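Tungstate ABC transporter, periplasmic tungstate-binding protein (Geobacter sulfurreducens, PDB 3LR1) probably binds tungstate in the periplasm and delivers it to the membrane components of an ABC transporter for uptake into the cell. Local coordinates at residues 26-31 with 221-226; 96-101 with 165-170; 58-61 with 65-68; 202-205 with 211-214; 129-134 with 145-150. All coordinates share one frame; numbering follows the deposited sequence.

Contact 1: residues 26-31 with 221-226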
# COMPACT_ATOMS: atom_id res chain seq x y z
N PRO A 26 -10.10 -16.07 2.70
CA PRO A 26 -10.98 -17.19 3.03
C PRO A 26 -10.62 -18.60 2.54
O PRO A 26 -10.77 -19.58 3.33
CB PRO A 26 -12.34 -16.73 2.55
CG PRO A 26 -12.29 -15.22 2.76
CD PRO A 26 -10.86 -14.87 2.31
N PRO A 27 -10.14 -18.75 1.30
CA PRO A 27 -9.70 -20.10 0.94
C PRO A 27 -8.58 -20.64 1.79
O PRO A 27 -8.59 -21.82 2.08
CB PRO A 27 -9.22 -19.93 -0.48
CG PRO A 27 -9.92 -18.62 -0.95
CD PRO A 27 -9.89 -17.77 0.22
N PHE A 28 -7.64 -19.79 2.20
CA PHE A 28 -6.58 -20.19 3.15
C PHE A 28 -7.17 -20.54 4.50
O PHE A 28 -6.77 -21.56 5.12
CB PHE A 28 -5.55 -19.08 3.30
CG PHE A 28 -4.46 -19.36 4.27
CD1 PHE A 28 -3.42 -20.17 3.89
CD2 PHE A 28 -4.54 -18.90 5.61
CE1 PHE A 28 -2.41 -20.52 4.81
CE2 PHE A 28 -3.54 -19.18 6.55
CZ PHE A 28 -2.47 -20.00 6.17
N GLU A 29 -8.09 -19.72 5.00
CA GLU A 29 -8.73 -20.00 6.29
C GLU A 29 -9.45 -21.34 6.29
O GLU A 29 -9.32 -22.14 7.23
CB GLU A 29 -9.67 -18.86 6.67
CG GLU A 29 -8.90 -17.52 6.95
CD GLU A 29 -9.80 -16.29 7.15
OE1 GLU A 29 -10.75 -16.08 6.33
OE2 GLU A 29 -9.56 -15.54 8.12
N LYS A 30 -10.17 -21.61 5.20
CA LYS A 30 -10.89 -22.89 5.07
C LYS A 30 -9.92 -24.04 4.99
O LYS A 30 -10.10 -25.07 5.64
CB LYS A 30 -11.79 -22.84 3.84
CG LYS A 30 -12.66 -24.05 3.67
CD LYS A 30 -13.69 -23.85 2.55
CE LYS A 30 -14.65 -25.02 2.50
NZ LYS A 30 -15.49 -25.22 3.72
N LYS A 31 -8.87 -23.89 4.19
CA LYS A 31 -7.96 -25.03 4.00
C LYS A 31 -7.26 -25.42 5.29
O LYS A 31 -7.05 -26.61 5.55
CB LYS A 31 -6.97 -24.65 2.92
CG LYS A 31 -5.86 -25.72 2.63
CD LYS A 31 -5.04 -25.30 1.42
CE LYS A 31 -4.13 -26.49 1.06
NZ LYS A 31 -3.48 -26.24 -0.19
N ILE A 221 2.36 -17.57 3.32
CA ILE A 221 3.19 -16.99 2.30
C ILE A 221 3.20 -17.88 1.03
O ILE A 221 3.12 -17.39 -0.08
CB ILE A 221 4.64 -16.74 2.80
CG1 ILE A 221 4.61 -15.65 3.90
CG2 ILE A 221 5.52 -16.35 1.59
CD1 ILE A 221 5.98 -15.36 4.64
N ASP A 222 3.30 -19.18 1.22
CA ASP A 222 3.25 -20.16 0.11
C ASP A 222 1.94 -20.04 -0.67
O ASP A 222 1.91 -20.13 -1.90
CB ASP A 222 3.43 -21.60 0.64
CG ASP A 222 4.89 -21.91 1.13
OD1 ASP A 222 5.84 -21.16 0.82
OD2 ASP A 222 5.10 -22.95 1.83
N TYR A 223 0.88 -19.80 0.08
CA TYR A 223 -0.46 -19.68 -0.48
C TYR A 223 -0.60 -18.45 -1.33
O TYR A 223 -1.05 -18.54 -2.47
CB TYR A 223 -1.56 -19.79 0.60
CG TYR A 223 -2.90 -19.29 0.07
CD1 TYR A 223 -3.71 -20.07 -0.76
CD2 TYR A 223 -3.34 -18.05 0.40
CE1 TYR A 223 -4.95 -19.57 -1.23
CE2 TYR A 223 -4.55 -17.55 -0.08
CZ TYR A 223 -5.32 -18.30 -0.88
OH TYR A 223 -6.45 -17.76 -1.35
N VAL A 224 -0.28 -17.31 -0.76
CA VAL A 224 -0.38 -16.03 -1.40
C VAL A 224 0.49 -15.99 -2.66
O VAL A 224 0.09 -15.47 -3.62
CB VAL A 224 -0.04 -14.90 -0.39
CG1 VAL A 224 0.07 -13.63 -1.05
CG2 VAL A 224 -1.13 -14.85 0.77
N THR A 225 1.65 -16.60 -2.66
CA THR A 225 2.51 -16.63 -3.85
C THR A 225 2.30 -17.86 -4.72
O THR A 225 3.01 -18.08 -5.72
CB THR A 225 3.99 -16.56 -3.42
OG1 THR A 225 4.31 -17.69 -2.57
CG2 THR A 225 4.25 -15.23 -2.69
N GLY A 226 1.38 -18.71 -4.31
CA GLY A 226 1.04 -19.90 -5.11
C GLY A 226 0.00 -19.65 -6.16
O GLY A 226 -0.56 -18.55 -6.27
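F28 sets its CB over one face of the Y223 ring, where helix 20-32 and helix 214-224 pack together in one lobe of a periplasmic binding protein fold. The carbon stands 4.0 Å from the Y223 ring centroid and 20° off the ring normal, which qualifies as a CH-pi contact, although it is displaced toward the rim, with CD2 and CE2 of Y223 nearest. The two rings meet obliquely, planes 40° and centroids 5.7 Å apart. F28 CD1 reaches back to Y223 CB at 3.8 Å. Both aromatic side chains run anti to their backbone N (chi1 178° for F28), which sends each ring across the gap between segments 26-31 and 221-226, whose nearest CA atoms, those of F28 and Y223, are 7.1 Å apart.

One residue earlier, P27 lies across the phenol end at about a right angle. The proline ring meets the hydroxyl through its carbons, with P27 CG 3.6 Å from Y223 OH. In the next shell, E228 and I232 of helix 227-235 touch both P27 and Y223. The phenol end is fixed against helix 20-32 by a hydrogen bond between Y223 OH and L24 O.

Contact 2: residues 96-101 with 165-170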
# COMPACT_ATOMS: atom_id res chain seq x y z
N ALA A 96 -5.09 21.35 -14.50
CA ALA A 96 -3.69 21.28 -14.86
C ALA A 96 -3.46 20.55 -16.20
O ALA A 96 -2.37 20.57 -16.75
CB ALA A 96 -2.90 20.63 -13.71
N GLY A 97 -4.51 19.92 -16.73
CA GLY A 97 -4.42 19.22 -18.00
C GLY A 97 -3.50 18.03 -17.95
O GLY A 97 -2.79 17.72 -18.91
N ILE A 98 -3.52 17.31 -16.83
CA ILE A 98 -2.61 16.18 -16.69
C ILE A 98 -3.03 14.98 -17.54
O ILE A 98 -2.17 14.11 -17.77
CB ILE A 98 -2.28 15.75 -15.22
CG1 ILE A 98 -3.40 14.98 -14.57
CG2 ILE A 98 -1.79 16.92 -14.37
CD1 ILE A 98 -2.97 14.33 -13.28
N ALA A 99 -4.27 14.98 -18.07
CA ALA A 99 -4.71 13.88 -18.93
C ALA A 99 -3.88 13.85 -20.20
O ALA A 99 -3.78 12.83 -20.85
CB ALA A 99 -6.20 13.99 -19.28
N LYS A 100 -3.27 14.98 -20.55
CA LYS A 100 -2.37 15.00 -21.69
C LYS A 100 -0.93 14.57 -21.41
O LYS A 100 -0.13 14.48 -22.37
CB LYS A 100 -2.42 16.36 -22.34
CG LYS A 100 -1.55 17.46 -21.76
CD LYS A 100 -1.58 18.71 -22.73
CE LYS A 100 -3.06 19.12 -23.20
NZ LYS A 100 -3.09 20.28 -24.20
N ALA A 101 -0.60 14.27 -20.15
CA ALA A 101 0.74 13.80 -19.76
C ALA A 101 1.02 12.38 -20.26
O ALA A 101 0.13 11.53 -20.29
CB ALA A 101 0.89 13.86 -18.28
N ARG A 165 -10.25 19.81 -3.93
CA ARG A 165 -10.21 19.69 -5.39
C ARG A 165 -8.78 19.68 -5.91
O ARG A 165 -8.40 20.43 -6.85
CB ARG A 165 -11.07 20.79 -6.00
CG ARG A 165 -12.53 20.41 -5.80
CD ARG A 165 -13.22 21.54 -5.34
NE ARG A 165 -12.92 22.65 -6.27
CZ ARG A 165 -12.86 23.93 -5.93
NH1 ARG A 165 -13.08 24.31 -4.66
NH2 ARG A 165 -12.59 24.83 -6.87
N ALA A 166 -8.01 18.83 -5.25
CA ALA A 166 -6.57 18.68 -5.47
C ALA A 166 -6.33 17.39 -6.24
O ALA A 166 -7.25 16.56 -6.44
CB ALA A 166 -5.78 18.67 -4.11
N TYR A 167 -5.09 17.27 -6.73
CA TYR A 167 -4.59 16.05 -7.28
C TYR A 167 -3.84 15.29 -6.18
O TYR A 167 -3.38 15.87 -5.20
CB TYR A 167 -3.62 16.35 -8.42
CG TYR A 167 -4.21 17.06 -9.60
CD1 TYR A 167 -4.53 16.34 -10.76
CD2 TYR A 167 -4.34 18.45 -9.64
CE1 TYR A 167 -5.04 16.98 -11.88
CE2 TYR A 167 -4.84 19.09 -10.79
CZ TYR A 167 -5.18 18.35 -11.90
OH TYR A 167 -5.67 18.98 -13.06
N THR A 168 -3.75 13.99 -6.34
CA THR A 168 -2.97 13.16 -5.47
C THR A 168 -2.55 11.89 -6.21
O THR A 168 -3.27 11.43 -7.14
CB THR A 168 -3.71 12.85 -4.12
OG1 THR A 168 -2.74 12.31 -3.19
CG2 THR A 168 -4.87 11.85 -4.29
N LEU A 169 -1.41 11.34 -5.78
CA LEU A 169 -0.92 10.07 -6.21
C LEU A 169 -1.51 9.04 -5.25
O LEU A 169 -1.40 9.19 -4.02
CB LEU A 169 0.62 10.03 -6.18
CG LEU A 169 1.25 8.74 -6.62
CD1 LEU A 169 1.23 8.61 -8.22
CD2 LEU A 169 2.68 8.62 -6.03
N THR A 170 -2.22 8.06 -5.81
CA THR A 170 -2.89 7.03 -5.02
C THR A 170 -2.66 5.66 -5.61
O THR A 170 -2.52 5.50 -6.81
CB THR A 170 -4.45 7.31 -4.86
OG1 THR A 170 -5.03 6.31 -4.01
CG2 THR A 170 -5.20 7.28 -6.19
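A96 and I98 meet the ring of Y167 where the loop between strand 78-90 and helix 104-114 comes up to strand 167-171, a strand of the mixed sheet in this periplasmic binding protein fold. A single hydrogen bond crosses the contact: A96 N donates to Y167 OH over 2.8 Å, with an N-H...O angle of 154°. The same hydroxyl is also hydrogen-bonded to D94 OD1, and this aspartate takes the N-H groups of I98 and A99 as well, so phenol and carboxylate together gather the start of the 3-10 segment 98-100.

The apolar contacts are divided along the ring. A96 CB lies against the phenol end, 3.7 Å from Y167 CZ. Nearer the root of the ring, I98 CD1 approaches Y167 CD1 to 3.6 Å, and the two side chains run past each other in opposite directions. I98 CG1 sits between its backbone N and carbonyl carbon (chi1 76°), a position from which the CG1-CD1 arm extends along the CD1-CE1 side of the phenol. L111 of helix 104-114 touches all three residues. A phenylalanine here in place of the tyrosine would probably leave A96 N and D94 OD1 without the hydroxyl they share. Beside the bond from A96 N, A96 CB comes to 3.3 Å from Y167 OH.

Contact 3: residues 58-61 with 65-68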
# COMPACT_ATOMS: atom_id res chain seq x y z
N VAL A 58 3.98 -9.99 8.38
CA VAL A 58 3.89 -8.60 8.03
C VAL A 58 3.69 -8.52 6.54
O VAL A 58 4.43 -9.15 5.80
CB VAL A 58 5.18 -7.81 8.50
CG1 VAL A 58 5.15 -6.39 8.04
CG2 VAL A 58 5.34 -7.88 10.02
N PHE A 59 2.75 -7.68 6.11
CA PHE A 59 2.44 -7.53 4.66
C PHE A 59 2.32 -6.03 4.33
O PHE A 59 1.32 -5.37 4.67
CB PHE A 59 1.16 -8.28 4.32
CG PHE A 59 0.71 -8.16 2.89
CD1 PHE A 59 1.52 -8.51 1.87
CD2 PHE A 59 -0.52 -7.70 2.60
CE1 PHE A 59 1.08 -8.48 0.53
CE2 PHE A 59 -0.98 -7.65 1.26
CZ PHE A 59 -0.15 -8.03 0.25
N VAL A 60 3.34 -5.50 3.69
CA VAL A 60 3.43 -4.05 3.50
C VAL A 60 4.06 -3.74 2.17
O VAL A 60 4.69 -4.59 1.56
CB VAL A 60 4.26 -3.35 4.60
CG1 VAL A 60 3.54 -3.43 6.00
CG2 VAL A 60 5.68 -3.89 4.65
N HIS A 61 3.93 -2.52 1.73
CA HIS A 61 4.59 -2.07 0.50
C HIS A 61 5.48 -0.93 0.99
O HIS A 61 5.04 0.18 1.10
CB HIS A 61 3.58 -1.59 -0.62
CG HIS A 61 4.29 -1.04 -1.82
ND1 HIS A 61 5.37 -1.69 -2.40
CD2 HIS A 61 4.15 0.12 -2.50
CE1 HIS A 61 5.85 -0.95 -3.39
NE2 HIS A 61 5.13 0.15 -3.47
N LEU A 65 12.06 -0.17 4.23
CA LEU A 65 11.74 -0.58 5.58
C LEU A 65 11.65 -2.11 5.70
O LEU A 65 12.06 -2.69 6.70
CB LEU A 65 10.44 0.07 6.00
CG LEU A 65 10.50 1.57 6.16
CD1 LEU A 65 9.12 2.03 6.64
CD2 LEU A 65 11.68 2.01 7.13
N GLU A 66 11.16 -2.77 4.68
CA GLU A 66 11.08 -4.23 4.64
C GLU A 66 12.50 -4.79 4.66
O GLU A 66 12.78 -5.75 5.37
CB GLU A 66 10.38 -4.70 3.38
CG GLU A 66 8.87 -4.38 3.26
CD GLU A 66 8.36 -4.57 1.82
OE1 GLU A 66 7.78 -3.66 1.20
OE2 GLU A 66 8.56 -5.65 1.28
N ASP A 67 13.40 -4.21 3.84
CA ASP A 67 14.79 -4.66 3.83
C ASP A 67 15.44 -4.57 5.18
O ASP A 67 16.20 -5.47 5.57
CB ASP A 67 15.61 -3.90 2.78
CG ASP A 67 15.27 -4.31 1.33
OD1 ASP A 67 14.55 -5.32 1.04
OD2 ASP A 67 15.70 -3.61 0.45
N LYS A 68 15.19 -3.47 5.89
CA LYS A 68 15.73 -3.28 7.22
C LYS A 68 15.19 -4.30 8.20
O LYS A 68 15.89 -4.78 9.02
CB LYS A 68 15.46 -1.84 7.73
CG LYS A 68 16.15 -1.55 9.04
CD LYS A 68 16.08 -0.09 9.48
CE LYS A 68 16.75 0.09 10.83
NZ LYS A 68 16.00 -0.52 11.94
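V60, at the end of strand 57-60, faces E66 in the first turn of helix 63-71, with their CA atoms 7.7 Å apart, the nearest CA pair of the two segments. A short connection turns the chain from strand into helix, the strand-to-helix step of an alpha/beta periplasmic binding protein, and the CB bonds of both residues point toward the opposite segment.

The side chains then slide past each other in opposite directions. V60 CG2 packs on the aliphatic part of the glutamate, 3.5 Å from E66 CG. V60 CG1 is anti to the carbonyl carbon (chi1 -67°), which puts CG2 between the backbone N and the carbonyl carbon, facing the glutamate. Beyond CG the glutamate stays extended (chi2 166°), carrying its carboxylate alongside the valine to the backbone at the strand's end. There E66 OE1 lies 3.2 Å from V60 O, but both are acceptors and no bond joins them.

What holds the carboxylate comes from outside the pair: A62 N donates to E66 OE1, and R78 forms a salt bridge with E66 OE2. Those two partners probably offset the unfavourable approach to the carbonyl and favour a charged glutamate in this buried place, close to H61, whose side chain lies about 5 Å from a bound tungsten ion.

Contact 4: residues 202-205 with 211-214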
# COMPACT_ATOMS: atom_id res chain seq x y z
N MSE A 202 6.19 -11.30 4.78
CA MSE A 202 7.36 -11.79 5.56
C MSE A 202 6.83 -12.45 6.82
O MSE A 202 5.84 -12.00 7.37
CB MSE A 202 8.29 -10.65 5.97
CG MSE A 202 8.77 -9.81 4.87
SE MSE A 202 9.61 -8.20 5.53
CE MSE A 202 8.22 -7.03 6.17
N ALA A 203 7.50 -13.51 7.24
CA ALA A 203 7.22 -14.20 8.48
C ALA A 203 8.10 -13.59 9.57
O ALA A 203 9.31 -13.29 9.33
CB ALA A 203 7.46 -15.70 8.32
N VAL A 204 7.50 -13.39 10.76
CA VAL A 204 8.18 -12.92 11.95
C VAL A 204 9.06 -14.09 12.42
O VAL A 204 8.62 -15.26 12.47
CB VAL A 204 7.21 -12.48 13.04
CG1 VAL A 204 7.97 -12.14 14.33
CG2 VAL A 204 6.43 -11.25 12.55
N ASN A 205 10.31 -13.78 12.71
CA ASN A 205 11.35 -14.81 12.96
C ASN A 205 11.17 -15.52 14.31
O ASN A 205 11.33 -14.90 15.34
CB ASN A 205 12.71 -14.15 12.87
CG ASN A 205 13.83 -15.11 12.93
OD1 ASN A 205 13.62 -16.30 13.11
ND2 ASN A 205 15.04 -14.60 12.83
N HIS A 211 7.23 -17.97 20.18
CA HIS A 211 5.79 -18.24 20.22
C HIS A 211 5.04 -17.78 18.97
O HIS A 211 3.85 -18.00 18.84
CB HIS A 211 5.18 -17.61 21.46
CG HIS A 211 5.88 -18.03 22.71
ND1 HIS A 211 6.33 -17.13 23.66
CD2 HIS A 211 6.32 -19.25 23.10
CE1 HIS A 211 6.95 -17.80 24.62
NE2 HIS A 211 6.99 -19.08 24.29
N VAL A 212 5.73 -17.15 18.03
CA VAL A 212 5.08 -16.79 16.80
C VAL A 212 4.62 -18.08 16.02
O VAL A 212 5.23 -19.19 16.18
CB VAL A 212 6.10 -15.98 16.06
CG1 VAL A 212 6.38 -16.49 14.76
CG2 VAL A 212 5.91 -14.43 16.35
N LYS A 213 3.56 -17.94 15.25
CA LYS A 213 2.93 -19.06 14.48
C LYS A 213 3.68 -19.18 13.12
O LYS A 213 3.16 -18.81 12.07
CB LYS A 213 1.44 -18.76 14.22
CG LYS A 213 0.50 -18.63 15.49
CD LYS A 213 -0.30 -19.89 15.71
CE LYS A 213 -1.10 -19.89 17.04
NZ LYS A 213 -1.34 -18.55 17.55
N TYR A 214 4.93 -19.62 13.15
CA TYR A 214 5.80 -19.52 11.95
C TYR A 214 5.40 -20.50 10.85
O TYR A 214 5.42 -20.19 9.67
CB TYR A 214 7.26 -19.72 12.34
CG TYR A 214 8.19 -19.85 11.18
CD1 TYR A 214 8.72 -18.73 10.53
CD2 TYR A 214 8.55 -21.12 10.70
CE1 TYR A 214 9.62 -18.88 9.46
CE2 TYR A 214 9.46 -21.26 9.64
CZ TYR A 214 9.98 -20.13 9.04
OH TYR A 214 10.83 -20.26 7.96
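The Y214 ring meets strand 197-204 at two places on its CD1 side. V204 O lies at its edge, near the ring plane, 4.0 Å from Y214 CD1, while A203 CB approaches obliquely, also 4.0 Å from Y214 CD1 and touching CE1 as well. The ring reaches the strand because CG stands anti to the backbone N (chi1 171°), and its far end is fixed outside the pair, where Y214 OH is hydrogen-bonded to N77 OD1.

The second meeting is between two valines whose side chains cross at about a right angle. V204 CG1 touches V212 CG2 at 3.7 Å, and V212 CG1 turns to the strand's backbone, 3.4 Å from V204 O. A near-eclipsed chi1 of 124° goes with this double approach of the V212 methyls, possibly a strained or poorly defined rotamer.

Between V212 and Y214 the chain bends sharply at K213, the centre of an inverse gamma turn and the N-cap of helix 214-224. This is the connection by which the strand passes into that helix in the binding-protein fold; D56 accepts from K213 N and also bonds through its backbone to V204, linking both sides of the connection.

No hydrogen bond runs directly between the two segments. Contact between them is therefore mainly apolar, V204 O being approached by carbons, and polar ties come from neighbours such as D56 and N77.

Contact 5: residues 129-134 with 145-150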
# COMPACT_ATOMS: atom_id res chain seq x y z
N THR A 129 7.33 7.11 -0.65
CA THR A 129 8.61 6.79 -1.34
C THR A 129 8.51 6.83 -2.86
O THR A 129 9.42 7.32 -3.56
CB THR A 129 9.05 5.41 -0.90
OG1 THR A 129 9.35 5.48 0.48
CG2 THR A 129 10.25 4.85 -1.68
N LYS A 130 7.42 6.32 -3.40
CA LYS A 130 7.26 6.31 -4.83
C LYS A 130 7.07 7.74 -5.33
O LYS A 130 7.66 8.15 -6.37
CB LYS A 130 6.06 5.44 -5.28
CG LYS A 130 5.76 5.49 -6.79
CD LYS A 130 6.76 4.72 -7.64
CE LYS A 130 6.94 5.37 -9.01
NZ LYS A 130 6.71 4.44 -10.19
N GLU A 131 6.25 8.47 -4.60
CA GLU A 131 5.98 9.85 -4.94
C GLU A 131 7.33 10.62 -4.99
O GLU A 131 7.61 11.33 -5.96
CB GLU A 131 5.01 10.49 -3.91
CG GLU A 131 4.71 11.95 -4.21
CD GLU A 131 4.62 12.85 -2.95
OE1 GLU A 131 4.35 12.36 -1.82
OE2 GLU A 131 4.83 14.06 -3.08
N LEU A 132 8.14 10.48 -3.94
CA LEU A 132 9.45 11.17 -3.88
C LEU A 132 10.38 10.73 -5.02
O LEU A 132 11.10 11.57 -5.66
CB LEU A 132 10.09 10.97 -2.51
CG LEU A 132 9.33 11.67 -1.35
CD1 LEU A 132 10.21 11.67 -0.08
CD2 LEU A 132 8.83 13.10 -1.65
N ASP A 133 10.34 9.45 -5.33
CA ASP A 133 11.13 8.95 -6.47
C ASP A 133 10.71 9.62 -7.76
O ASP A 133 11.57 9.93 -8.59
CB ASP A 133 11.05 7.42 -6.60
CG ASP A 133 11.76 6.70 -5.45
OD1 ASP A 133 12.51 7.35 -4.66
OD2 ASP A 133 11.52 5.46 -5.31
N LEU A 134 9.39 9.84 -7.93
CA LEU A 134 8.87 10.45 -9.15
C LEU A 134 9.16 11.93 -9.22
O LEU A 134 9.55 12.40 -10.26
CB LEU A 134 7.36 10.26 -9.28
CG LEU A 134 6.77 8.89 -9.56
CD1 LEU A 134 5.24 8.98 -9.32
CD2 LEU A 134 7.10 8.38 -10.98
N ASN A 145 3.07 26.39 -2.06
CA ASN A 145 1.98 26.22 -1.14
C ASN A 145 1.14 25.08 -1.60
O ASN A 145 0.50 24.39 -0.81
CB ASN A 145 1.11 27.45 -1.09
CG ASN A 145 -0.03 27.29 -0.11
OD1 ASN A 145 -1.19 27.28 -0.50
ND2 ASN A 145 0.30 27.11 1.17
N TRP A 146 1.11 24.95 -2.92
CA TRP A 146 0.33 23.93 -3.62
C TRP A 146 0.72 22.52 -3.10
O TRP A 146 -0.10 21.64 -3.10
CB TRP A 146 0.53 24.10 -5.15
CG TRP A 146 1.95 23.89 -5.52
CD1 TRP A 146 2.93 24.84 -5.55
CD2 TRP A 146 2.57 22.65 -5.84
NE1 TRP A 146 4.12 24.26 -5.89
CE2 TRP A 146 3.92 22.92 -6.10
CE3 TRP A 146 2.10 21.35 -5.98
CZ2 TRP A 146 4.82 21.91 -6.43
CZ3 TRP A 146 2.99 20.36 -6.32
CH2 TRP A 146 4.33 20.64 -6.55
N TYR A 147 1.97 22.34 -2.64
CA TYR A 147 2.47 21.02 -2.20
C TYR A 147 2.17 20.75 -0.74
O TYR A 147 2.83 21.32 0.14
CB TYR A 147 3.97 20.97 -2.38
CG TYR A 147 4.49 19.61 -2.08
CD1 TYR A 147 4.13 18.53 -2.89
CD2 TYR A 147 5.29 19.37 -0.99
CE1 TYR A 147 4.56 17.28 -2.63
CE2 TYR A 147 5.74 18.07 -0.74
CZ TYR A 147 5.35 17.04 -1.58
OH TYR A 147 5.77 15.73 -1.40
N VAL A 148 1.17 19.92 -0.47
CA VAL A 148 0.74 19.66 0.92
C VAL A 148 1.21 18.32 1.42
O VAL A 148 1.10 17.32 0.71
CB VAL A 148 -0.78 19.61 1.03
CG1 VAL A 148 -1.17 19.47 2.51
CG2 VAL A 148 -1.39 20.82 0.35
N GLU A 149 1.70 18.27 2.65
CA GLU A 149 2.15 16.99 3.20
C GLU A 149 1.19 16.57 4.30
O GLU A 149 1.23 17.12 5.37
CB GLU A 149 3.57 17.15 3.74
CG GLU A 149 4.56 17.77 2.74
CD GLU A 149 5.96 17.66 3.24
OE1 GLU A 149 6.31 18.40 4.18
OE2 GLU A 149 6.70 16.80 2.71
N ALA A 150 0.33 15.59 4.06
CA ALA A 150 -0.75 15.29 5.01
C ALA A 150 -0.33 14.55 6.29
O ALA A 150 -0.91 14.73 7.34
CB ALA A 150 -1.88 14.49 4.31
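E131 reaches from helix 126-137 to the phenol of Y147, whose hydroxyl donates a short hydrogen bond to E131 OE2 at 2.5 Å. The acceptor is met on its syn side, with the hydroxyl 22° out of the carboxylate plane; relative to the phenol, E131 OE2 lies at the edge, in the ring plane. The two flat groups are turned 48° against each other and come from opposite directions. CG of the glutamate is anti to the backbone N, and a bend at chi2 (-141°) then brings the carboxylate to the hydroxyl, bridging segments whose nearest CA atoms, those of E131 and E149, are still 11.5 Å apart.

Helix 126-137 is the crossover of a beta-alpha-beta unit, linking strand 118-120 to its parallel neighbour 147-149, and the E131-Y147 bond ties this helix to the second strand. The first strand takes part through S120, whose OG is hydrogen-bonded to E131 OE1, while W135 NE1 donates to E131 OE2. An alanine here in place of the glutamate is likely to leave the Y147 hydroxyl and W135 NE1 without their common acceptor and to open a gap between helix and sheet in this buried spot.

Next along the helix, L132 adds a lighter touch at the exposed margin. Its side chain crosses that of Y147 at about a right angle, and L132 CD2 stands 4.0 Å from Y147 OH.

Overall arrangement
The contacts fall into two groups on either side of the chain's centre. Contacts 1 and 4 lie on one side, their centres about 16 Å apart, and touch where I221 of helix 214-224 packs on strand 197-204. Contact 3 joins contact 4 through neighbouring strands 57-60 and 197-204, its nearest atoms about 5 Å from contact 1. Contacts 2 and 5 form the other group, about 13 Å between centres, meeting where L169 packs on E131 and L134. The centres of contacts 1 and 2 are about 37 Å apart. Along the chain, contact 1 brackets all the others: contact 3 comes first, contact 5 falls between the segments of contact 2, and contact 4 follows. This suits a two-lobed binding protein, with a tungsten ion near H61 of contact 3.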